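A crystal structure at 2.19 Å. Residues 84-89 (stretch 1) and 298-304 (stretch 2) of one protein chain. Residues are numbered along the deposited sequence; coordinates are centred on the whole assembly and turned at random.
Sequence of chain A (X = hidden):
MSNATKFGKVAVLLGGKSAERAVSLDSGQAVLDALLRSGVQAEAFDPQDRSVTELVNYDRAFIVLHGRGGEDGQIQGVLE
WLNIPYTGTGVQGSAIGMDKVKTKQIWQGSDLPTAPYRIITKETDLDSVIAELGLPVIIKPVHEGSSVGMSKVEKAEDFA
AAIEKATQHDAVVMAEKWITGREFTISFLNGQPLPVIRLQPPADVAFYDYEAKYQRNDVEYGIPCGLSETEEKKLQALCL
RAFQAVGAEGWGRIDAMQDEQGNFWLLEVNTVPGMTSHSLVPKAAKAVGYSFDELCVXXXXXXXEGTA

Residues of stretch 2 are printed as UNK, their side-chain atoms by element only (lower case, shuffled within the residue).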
# COMPACT_ATOMS: atom_id res chain seq x y z
N ILE A 84 9.48 -16.66 0.33
CA ILE A 84 8.58 -17.78 0.64
C ILE A 84 7.23 -17.45 0.03
O ILE A 84 6.65 -16.41 0.36
CB ILE A 84 8.45 -17.94 2.16
CG1 ILE A 84 9.82 -18.28 2.74
CG2 ILE A 84 7.43 -19.01 2.52
CD1 ILE A 84 9.84 -18.19 4.22
N PRO A 85 6.72 -18.32 -0.85
CA PRO A 85 5.40 -18.08 -1.43
C PRO A 85 4.29 -18.22 -0.39
O PRO A 85 4.44 -18.95 0.60
CB PRO A 85 5.27 -19.16 -2.49
CG PRO A 85 6.23 -20.23 -2.09
CD PRO A 85 7.24 -19.66 -1.16
N TYR A 86 3.19 -17.52 -0.62
CA TYR A 86 2.15 -17.42 0.39
C TYR A 86 0.78 -17.13 -0.24
O TYR A 86 0.69 -16.84 -1.41
CB TYR A 86 2.54 -16.37 1.45
CG TYR A 86 2.70 -15.01 0.88
CD1 TYR A 86 1.59 -14.16 0.71
CD2 TYR A 86 3.94 -14.56 0.48
CE1 TYR A 86 1.72 -12.90 0.16
CE2 TYR A 86 4.09 -13.29 -0.10
CZ TYR A 86 2.97 -12.48 -0.25
OH TYR A 86 3.13 -11.26 -0.79
N THR A 87 -0.27 -17.26 0.55
CA THR A 87 -1.64 -17.19 0.05
C THR A 87 -2.11 -15.74 -0.02
O THR A 87 -1.61 -14.90 0.69
CB THR A 87 -2.58 -17.97 0.99
OG1 THR A 87 -2.40 -17.54 2.35
CG2 THR A 87 -2.28 -19.43 0.94
N GLY A 88 -3.08 -15.46 -0.87
CA GLY A 88 -3.75 -14.19 -0.87
C GLY A 88 -3.00 -13.06 -1.55
O GLY A 88 -2.14 -13.29 -2.39
N THR A 89 -3.37 -11.83 -1.18
CA THR A 89 -2.87 -10.63 -1.80
C THR A 89 -1.41 -10.28 -1.40
O THR A 89 -0.97 -10.61 -0.30
CB THR A 89 -3.81 -9.46 -1.51
OG1 THR A 89 -5.13 -9.80 -1.96
CG2 THR A 89 -3.37 -8.22 -2.22
N UNK A 298 -7.45 -25.48 -1.97
CA UNK A 298 -7.53 -24.63 -3.14
C UNK A 298 -6.91 -23.24 -2.88
O UNK A 298 -6.24 -22.67 -3.75
c UNK A 298 -8.98 -24.51 -3.61
N UNK A 299 -7.13 -22.69 -1.69
CA UNK A 299 -6.43 -21.48 -1.29
C UNK A 299 -4.91 -21.75 -1.34
O UNK A 299 -4.16 -21.00 -1.95
c UNK A 299 -8.35 -20.45 -0.02
c UNK A 299 -6.02 -19.88 0.66
c UNK A 299 -9.12 -20.34 1.30
c UNK A 299 -6.92 -20.98 0.09
N UNK A 300 -4.45 -22.83 -0.76
CA UNK A 300 -3.02 -23.11 -0.70
C UNK A 300 -2.41 -23.35 -2.10
O UNK A 300 -1.22 -23.16 -2.31
c UNK A 300 -1.32 -24.65 0.55
c UNK A 300 -1.29 -25.83 1.49
c UNK A 300 -0.66 -23.45 1.21
c UNK A 300 -2.77 -24.33 0.20
N UNK A 301 -3.23 -23.81 -3.04
CA UNK A 301 -2.76 -24.10 -4.40
C UNK A 301 -2.27 -22.86 -5.13
O UNK A 301 -1.41 -22.97 -5.97
c UNK A 301 -5.00 -27.01 -5.63
c UNK A 301 -3.82 -26.32 -5.00
o UNK A 301 -5.89 -26.27 -6.11
c UNK A 301 -3.84 -24.81 -5.21
o UNK A 301 -5.03 -28.27 -5.65
N UNK A 302 -2.75 -21.69 -4.76
CA UNK A 302 -2.19 -20.42 -5.26
C UNK A 302 -0.70 -20.32 -5.04
O UNK A 302 -0.06 -19.58 -5.78
o UNK A 302 -4.21 -17.45 -2.77
c UNK A 302 -2.78 -19.18 -4.59
c UNK A 302 -4.30 -19.03 -4.64
c UNK A 302 -4.88 -18.29 -3.40
n UNK A 302 -6.15 -18.57 -3.09
N UNK A 303 -0.15 -21.01 -4.03
CA UNK A 303 1.28 -20.89 -3.73
C UNK A 303 2.21 -21.71 -4.62
O UNK A 303 3.42 -21.70 -4.36
o UNK A 303 1.43 -22.53 -1.84
c UNK A 303 1.58 -21.15 -2.22
c UNK A 303 0.71 -20.34 -1.36
N UNK A 304 1.69 -22.42 -5.63
CA UNK A 304 2.50 -23.29 -6.51
C UNK A 304 2.86 -22.58 -7.81
O UNK A 304 2.15 -21.62 -8.21
c UNK A 304 1.75 -24.59 -6.83
c UNK A 304 0.41 -26.57 -5.99
c UNK A 304 2.70 -26.24 -5.10
c UNK A 304 1.47 -25.54 -5.64
O HOH W 1 -2.67 -16.01 -4.37

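Position 298 carries a single side-chain carbon, bonded to CA at the usual distance and with nothing beyond it. It lies out of reach of stretch 1, in a helix that begins earlier in the chain. One carbon and no more makes this Ala298.

Position 299 has four side-chain carbons. The fork falls at the first, CB, and one of its arms runs on for two carbons. The shorter arm, a lone methyl, comes within 3.8 Å of CG2 of Thr87, while the longer one leads away from stretch 1. Branching at CB with unequal arms identifies Ile299, and the methyl that meets Thr87 CG2 is its CG2.

Position 300 also has four carbons, but here the fork is at the second. CB points away from stretch 1, yet the end of the side chain comes nearer, with one terminal methyl 4.3 Å from Thr87 CG2. The residue is Leu300, in the t, p rotamer, and the methyl is CD1.

Position 301 holds three carbons in a row, the third bearing two oxygens. The planar, forked end is a carboxylate, and the side chain points away without touching stretch 1. This is Glu301.

Position 302 again has three carbons, but the third carries one oxygen and one nitrogen, as in a carboxamide. Its oxygen lies 3.0 Å from the backbone N of Gly88. The residue is Gln302; assigning OE1 to the atom facing Gly88 N is consistent with a donor meeting an acceptor, and the N-H...OE1 angle of 171° is nearly straight.

Position 303 has one carbon carrying an oxygen and a carbon. The methyl sits 3.4 Å from the backbone C of Tyr86, and the oxygen lies 2.8 Å from O of Leu300. A hydroxyl and a methyl on CB define Thr303. Its OG1 donates to Leu300 O, which also accepts from the backbone N of Thr303 at 3.0 Å, so the hydroxyl is tied back to its own stretch while CG2 faces the other.

Position 304 has four carbons, forked at the second, and its CB points away from stretch 1. It is Leu304, with rotamer m, t; it closes a type I turn that starts at Glu301, whose O accepts from Leu304 N at 3.2 Å.

The contact buries 270 Å² in total and combines one direct hydrogen bond with apolar packing. Thr303 and Thr87 have the largest covered areas. Thr303 CG2 lies 3.8 Å from Thr87 N and 3.9 Å from Thr87 CG2, while Pro85 CB approaches Thr303 O at 3.7 Å. The polar link is Gly88 N to Gln302 OE1. Water 1 reinforces it, donating to Gln302 OE1 at 2.6 Å and, weakly, from its oxygen to Gly88 O at 3.4 Å. The amide oxygen thus accepts from both the backbone and the water, and the side chain of Gln302 is joined to both polar backbone atoms of Gly88, directly at N and through the water at O.

Stretch 2 (298-304) AILEQTL
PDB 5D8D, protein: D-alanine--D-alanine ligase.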